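PDB 4ANN: ESSB from Staphylococcus aureus, which is a membrane component of the type VII (Ess) secretion system, represented here by its cytoplasmic fragment, and is probably required for secretion of EsxA and EsxB. Local coordinates for residues A[78-81]-A[82-86]; A[145-148]-A[149-153]. All coordinates share one frame; numbering follows the deposited sequence.

Contact 1: residues A[78-81]-A[82-86]; sequences FTKN and EKLRY
Phe78 drives the CE2 corner of its ring into the face of Tyr86, 3.8 Å above that ring's plane and over its centre. The planes stand at 85° and the centroids 5.2 Å apart, a T-shaped stack. With CG anti to its own carbonyl carbon, chi1 -72° lays the Phe78 ring alongside the first turns of the helix, as far as Tyr86. The tight side is the one that holds Lys83, which is buried. Lys83 N donates to Thr79 O at 2.9 Å, nearly straight, and Lys83 CE passes Phe78 O at 3.6 Å. A water bridging to Phe78 O, Ala150 O and Lys76 O all accept from Lys83 NZ, probably offsetting the cost of burying the ammonium. Glu82 and Arg85 lie on the more exposed, polar side yet are held firmly, side-on: Arg85 NE meets Glu82 OE1 at 2.8 Å and Arg85 NH2 meets Glu82 OE2 at 2.9 Å. Arg85 NH1 turns elsewhere, to Asp115 O. The loose part is the exposed Lys80, whose CG lies 3.7 Å from Leu84 CD1. Together these contacts form the N-terminal start of helix 80-89, with Thr79 as N-cap and an i to i+3 salt bridge.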
ATOM      1  N   PHE A  78      17.780  -5.927  -1.677  1.00  6.28           N
ATOM      2  CA  PHE A  78      18.463  -4.846  -2.393  1.00  6.37           C
ATOM      3  C   PHE A  78      19.615  -4.290  -1.609  1.00  6.38           C
ATOM      4  O   PHE A  78      19.676  -4.349  -0.377  1.00  7.52           O
ATOM      5  CB  PHE A  78      17.507  -3.768  -2.755  1.00  6.48           C
ATOM      6  CG  PHE A  78      16.500  -3.978  -3.843  1.00  6.66           C
ATOM      7  CD1 PHE A  78      16.365  -5.196  -4.510  1.00  7.26           C
ATOM      8  CD2 PHE A  78      15.667  -2.941  -4.235  1.00  7.59           C
ATOM      9  CE1 PHE A  78      15.429  -5.341  -5.511  1.00  8.52           C
ATOM     10  CE2 PHE A  78      14.751  -3.070  -5.222  1.00  9.26           C
ATOM     11  CZ  PHE A  78      14.619  -4.273  -5.861  1.00  9.10           C
ATOM     12  N   THR A  79      20.562  -3.689  -2.327  1.00  6.99           N
ATOM     13  CA  THR A  79      21.552  -2.837  -1.708  1.00  7.90           C
ATOM     14  C   THR A  79      20.890  -1.753  -0.886  1.00  7.99           C
ATOM     15  O   THR A  79      19.769  -1.336  -1.165  1.00  9.59           O
ATOM     16  CB  THR A  79      22.490  -2.237  -2.782  1.00 11.17           C
ATOM     17  OG1 THR A  79      21.704  -1.418  -3.662  1.00 16.34           O
ATOM     18  CG2 THR A  79      23.163  -3.275  -3.548  1.00 18.78           C
ATOM     19  N   LYS A  80      21.569  -1.313   0.145  0.60  9.33           N
ATOM     20  CA  LYS A  80      20.949  -0.371   1.058  0.60  9.28           C
ATOM     21  C   LYS A  80      20.500   0.893   0.316  0.60  8.52           C
ATOM     22  O   LYS A  80      19.434   1.429   0.652  0.60  8.13           O
ATOM     23  CB  LYS A  80      21.876   0.008   2.197  0.60 11.93           C
ATOM     24  CG  LYS A  80      21.373   1.101   3.111  0.60 15.35           C
ATOM     25  CD  LYS A  80      22.371   1.494   4.148  0.60 18.90           C
ATOM     26  CE  LYS A  80      23.549   2.296   3.642  0.60 25.16           C
ATOM     27  NZ  LYS A  80      23.191   3.383   2.703  0.60 35.07           N
ATOM     28  N   ASN A  81      21.318   1.573  -0.432  0.50  9.09           N
ATOM     29  CA  ASN A  81      20.954   2.675  -1.322  0.50  9.84           C
ATOM     30  C   ASN A  81      19.639   2.444  -2.081  0.50  8.54           C
ATOM     31  O   ASN A  81      18.724   3.275  -1.941  0.50 10.16           O
ATOM     32  CB  ASN A  81      22.022   3.129  -2.308  0.50 11.73           C
ATOM     33  CG  ASN A  81      22.624   2.226  -3.314  0.50 11.22           C
ATOM     34  OD1 ASN A  81      23.243   2.529  -4.342  0.50 23.11           O
ATOM     35  ND2 ASN A  81      22.642   0.968  -3.024  0.50 23.86           N
ATOM     36  N   GLU A  82      19.523   1.397  -2.892  1.00  8.43           N
ATOM     37  CA  GLU A  82      18.335   1.176  -3.711  1.00  7.96           C
ATOM     38  C   GLU A  82      17.144   0.842  -2.842  1.00  6.89           C
ATOM     39  O   GLU A  82      16.001   1.287  -3.121  1.00  7.47           O
ATOM     40  CB  GLU A  82      18.609   0.172  -4.837  1.00  8.84           C
ATOM     41  CG  GLU A  82      19.506   0.683  -5.931  1.00 10.03           C
ATOM     42  CD  GLU A  82      18.913   1.764  -6.805  1.00 10.24           C
ATOM     43  OE1 GLU A  82      18.734   2.901  -6.323  1.00 10.04           O
ATOM     44  OE2 GLU A  82      18.584   1.537  -8.018  1.00 12.24           O
ATOM     45  N   LYS A  83      17.345   0.092  -1.764  1.00  7.30           N
ATOM     46  CA  LYS A  83      16.275  -0.168  -0.812  1.00  6.71           C
ATOM     47  C   LYS A  83      15.717   1.115  -0.247  1.00  6.22           C
ATOM     48  O   LYS A  83      14.505   1.313  -0.175  1.00  6.72           O
ATOM     49  CB  LYS A  83      16.858  -1.063   0.282  1.00  7.46           C
ATOM     50  CG  LYS A  83      15.817  -1.483   1.309  1.00  7.91           C
ATOM     51  CD  LYS A  83      16.453  -2.320   2.433  1.00  8.20           C
ATOM     52  CE  LYS A  83      16.986  -3.628   1.960  1.00  8.65           C
ATOM     53  NZ  LYS A  83      17.471  -4.464   3.075  1.00 10.00           N
ATOM     54  N   LEU A  84      16.595   2.000   0.191  1.00  6.58           N
ATOM     55  CA  LEU A  84      16.163   3.296   0.720  1.00  6.93           C
ATOM     56  C   LEU A  84      15.451   4.138  -0.330  1.00  6.13           C
ATOM     57  O   LEU A  84      14.468   4.778  -0.024  1.00  6.72           O
ATOM     58  CB  LEU A  84      17.344   4.070   1.311  1.00  7.55           C
ATOM     59  CG  LEU A  84      17.856   3.527   2.658  1.00  8.70           C
ATOM     60  CD1 LEU A  84      19.201   4.076   2.993  1.00 11.78           C
ATOM     61  CD2 LEU A  84      16.816   3.825   3.746  1.00  9.85           C
ATOM     62  N   ARG A  85      15.928   4.124  -1.571  1.00  6.47           N
ATOM     63  CA  ARG A  85      15.264   4.880  -2.634  1.00  6.19           C
ATOM     64  C   ARG A  85      13.808   4.423  -2.770  1.00  5.87           C
ATOM     65  O   ARG A  85      12.880   5.244  -2.854  1.00  6.59           O
ATOM     66  CB  ARG A  85      16.024   4.766  -3.921  1.00  6.50           C
ATOM     67  CG  ARG A  85      15.414   5.583  -5.043  1.00  7.11           C
ATOM     68  CD  ARG A  85      16.312   5.688  -6.261  1.00  7.12           C
ATOM     69  NE  ARG A  85      16.502   4.442  -7.012  1.00  7.25           N
ATOM     70  CZ  ARG A  85      15.705   3.981  -7.930  1.00  6.91           C
ATOM     71  NH1 ARG A  85      14.565   4.599  -8.201  1.00  7.81           N
ATOM     72  NH2 ARG A  85      16.031   2.877  -8.575  1.00  8.05           N
ATOM     73  N   TYR A  86      13.609   3.108  -2.856  1.00  5.85           N
ATOM     74  CA  TYR A  86      12.290   2.548  -2.974  1.00  5.85           C
ATOM     75  C   TYR A  86      11.435   2.894  -1.763  1.00  5.85           C
ATOM     76  O   TYR A  86      10.257   3.309  -1.900  1.00  6.44           O
ATOM     77  CB  TYR A  86      12.354   1.034  -3.165  1.00  6.04           C
ATOM     78  CG  TYR A  86      12.621   0.590  -4.606  1.00  6.06           C
ATOM     79  CD1 TYR A  86      13.711   1.005  -5.355  1.00  6.79           C
ATOM     80  CD2 TYR A  86      11.726  -0.275  -5.245  1.00  6.22           C
ATOM     81  CE1 TYR A  86      13.918   0.591  -6.643  1.00  7.47           C
ATOM     82  CE2 TYR A  86      11.936  -0.692  -6.539  1.00  6.41           C
ATOM     83  CZ  TYR A  86      13.029  -0.245  -7.257  1.00  6.82           C
ATOM     84  OH  TYR A  86      13.244  -0.631  -8.549  1.00  7.92           O
TER
HETATM   85  O   HOH W   1      19.181  -6.351   1.667  1.00 32.10           O

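Contact 2: residues A[145-148]-A[149-153]; sequences ALVI and CAFNE
The last turns of helix 136-151 bring Ala145 to Ile148 against Cys149 to Phe151 through the backbone ladder and side chains leaning on carbonyls of the preceding turn. Cys149 N donates to Ala145 O at 2.9 Å and 166°, and Ala150 N to Leu146 O, also at 2.9 Å. The next rung is slacker: Phe151 N reaches Val147 O at 3.2 Å with an angle of 143°, and the same N-H makes a weak second bond to Ile148 O. Asn152 N bonds three residues back to Cys149 O at 3.2 Å. The shift from i+4 to i+3 bonding accompanies the approach to the C-terminal end of the helix; Asn152 itself is already extended, and its OD1 accepts the amide of Lys154. This end of helix 136-151 packs against helices 157-162, 172-179 and 80-89. Side chains follow the rungs. Cys149 SG swings to the backbone N side, anti to the carbonyl carbon (chi1 -70°), which carries it back over the preceding turn to 3.3 Å from Ala145 O. Phe151 presents the edge of its ring to Val147 O, which lies in the ring plane 3.4 Å from Phe151 CD2, and the same CD2 sits 4.3 Å from Val147 CG1. Other helices pack on these residues. Ala145 and Ile148 press on helix 157-162, and Val147 and Ile148 on helix 172-179, where Phe173 also meets the Phe151 ring at an inclined angle. Leu146 touches Phe72, Leu105 and Pro107 in loops.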
ATOM      1  N   ALA A 145       6.249  -0.089   9.566  1.00  5.81           N
ATOM      2  CA  ALA A 145       6.329  -1.532   9.495  1.00  5.99           C
ATOM      3  C   ALA A 145       6.973  -1.991   8.185  1.00  5.47           C
ATOM      4  O   ALA A 145       7.786  -2.931   8.188  1.00  6.11           O
ATOM      5  CB  ALA A 145       4.978  -2.166   9.698  1.00  5.94           C
ATOM      6  N   LEU A 146       6.653  -1.354   7.081  1.00  5.61           N
ATOM      7  CA  LEU A 146       7.310  -1.664   5.817  1.00  5.46           C
ATOM      8  C   LEU A 146       8.816  -1.419   5.880  1.00  5.61           C
ATOM      9  O   LEU A 146       9.620  -2.205   5.386  1.00  6.14           O
ATOM     10  CB  LEU A 146       6.707  -0.871   4.644  1.00  6.25           C
ATOM     11  CG  LEU A 146       5.269  -1.241   4.252  1.00  6.37           C
ATOM     12  CD1 LEU A 146       4.778  -0.287   3.181  1.00  7.85           C
ATOM     13  CD2 LEU A 146       5.139  -2.645   3.761  1.00  6.92           C
ATOM     14  N   VAL A 147       9.234  -0.290   6.479  1.00  5.67           N
ATOM     15  CA  VAL A 147      10.652   0.001   6.609  1.00  5.76           C
ATOM     16  C   VAL A 147      11.349  -1.104   7.411  1.00  5.86           C
ATOM     17  O   VAL A 147      12.411  -1.610   7.052  1.00  6.41           O
ATOM     18  CB  VAL A 147      10.863   1.383   7.236  1.00  6.36           C
ATOM     19  CG1 VAL A 147      12.339   1.583   7.595  1.00  7.39           C
ATOM     20  CG2 VAL A 147      10.362   2.500   6.326  1.00  6.83           C
ATOM     21  N   ILE A 148      10.752  -1.469   8.561  1.00  6.01           N
ATOM     22  CA  ILE A 148      11.336  -2.498   9.411  1.00  5.83           C
ATOM     23  C   ILE A 148      11.455  -3.797   8.659  1.00  5.63           C
ATOM     24  O   ILE A 148      12.487  -4.481   8.698  1.00  6.32           O
ATOM     25  CB  ILE A 148      10.492  -2.634  10.706  1.00  6.07           C
ATOM     26  CG1 ILE A 148      10.652  -1.379  11.560  1.00  7.30           C
ATOM     27  CG2 ILE A 148      10.856  -3.909  11.450  1.00  6.94           C
ATOM     28  CD1 ILE A 148       9.695  -1.276  12.711  1.00 10.59           C
ATOM     29  N   CYS A 149      10.387  -4.195   7.959  1.00  5.54           N
ATOM     30  CA  CYS A 149      10.411  -5.440   7.188  1.00  5.77           C
ATOM     31  C   CYS A 149      11.443  -5.426   6.093  1.00  5.94           C
ATOM     32  O   CYS A 149      12.104  -6.428   5.820  1.00  6.66           O
ATOM     33  CB  CYS A 149       9.029  -5.724   6.618  1.00  6.15           C
ATOM     34  SG  CYS A 149       7.796  -6.202   7.848  1.00  6.88           S
ATOM     35  N   ALA A 150      11.620  -4.275   5.425  1.00  5.93           N
ATOM     36  CA  ALA A 150      12.597  -4.179   4.345  1.00  6.39           C
ATOM     37  C   ALA A 150      14.012  -4.425   4.880  1.00  6.17           C
ATOM     38  O   ALA A 150      14.839  -4.934   4.104  1.00  7.43           O
ATOM     39  CB  ALA A 150      12.508  -2.831   3.656  1.00  7.07           C
ATOM     40  N   PHE A 151      14.286  -4.040   6.106  1.00  6.25           N
ATOM     41  CA  PHE A 151      15.606  -4.169   6.728  1.00  6.76           C
ATOM     42  C   PHE A 151      15.789  -5.467   7.502  1.00  7.06           C
ATOM     43  O   PHE A 151      16.911  -5.765   7.902  1.00  9.76           O
ATOM     44  CB  PHE A 151      15.949  -2.938   7.553  1.00  7.56           C
ATOM     45  CG  PHE A 151      16.452  -1.814   6.692  1.00  7.47           C
ATOM     46  CD1 PHE A 151      17.789  -1.715   6.398  1.00  9.97           C
ATOM     47  CD2 PHE A 151      15.592  -0.870   6.171  1.00  8.09           C
ATOM     48  CE1 PHE A 151      18.281  -0.681   5.614  1.00 11.31           C
ATOM     49  CE2 PHE A 151      16.076   0.175   5.410  1.00  8.63           C
ATOM     50  CZ  PHE A 151      17.402   0.274   5.126  1.00 10.03           C
ATOM     51  N   ASN A 152      14.752  -6.284   7.668  1.00  6.83           N
ATOM     52  CA  ASN A 152      14.914  -7.567   8.359  1.00  7.41           C
ATOM     53  C   ASN A 152      13.848  -8.497   7.805  1.00  6.44           C
ATOM     54  O   ASN A 152      12.668  -8.406   8.179  1.00  6.55           O
ATOM     55  CB  ASN A 152      14.803  -7.399   9.863  1.00  9.14           C
ATOM     56  CG  ASN A 152      15.024  -8.718  10.598  1.00 10.36           C
ATOM     57  OD1 ASN A 152      14.993  -9.777  10.027  1.00 11.78           O
ATOM     58  ND2 ASN A 152      15.161  -8.586  11.905  1.00 15.87           N
ATOM     59  N   GLU A 153      14.264  -9.421   6.939  0.67  7.19           N
ATOM     60  CA  GLU A 153      13.335 -10.297   6.263  0.67  7.54           C
ATOM     61  C   GLU A 153      12.590 -11.257   7.197  0.67  6.53           C
ATOM     62  O   GLU A 153      11.606 -11.815   6.793  0.67  7.30           O
ATOM     63  CB  GLU A 153      14.051 -11.154   5.185  0.67  9.68           C
ATOM     64  CG  GLU A 153      15.010 -12.193   5.773  0.67 11.34           C
ATOM     65  CD  GLU A 153      15.676 -13.125   4.801  0.67 14.98           C
ATOM     66  OE1 GLU A 153      15.470 -12.884   3.576  0.67 21.08           O
ATOM     67  OE2 GLU A 153      16.358 -14.139   5.163  0.67 10.66           O
TER

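How the contacts relate
From the N terminus, the chain first reaches contact 1 at the start of helix 80-89, passes through the short strands between residues 101 and 125, and then enters helix 136-151, whose last turns hold contact 2. The two lie in series, neither nesting nor crossing, and each spans about two helical turns plus a non-helical end, without closing a long loop. The centres of contacts 1 and 2 are about 12 Å apart. The helices meet directly: Leu84 CD2 and Lys83 CD each come within 3.9 Å of Phe151 CZ, and the Lys83 ammonium makes a cation-pi contact with that ring. The opening of one helix is thereby joined to the C-terminal end of the other.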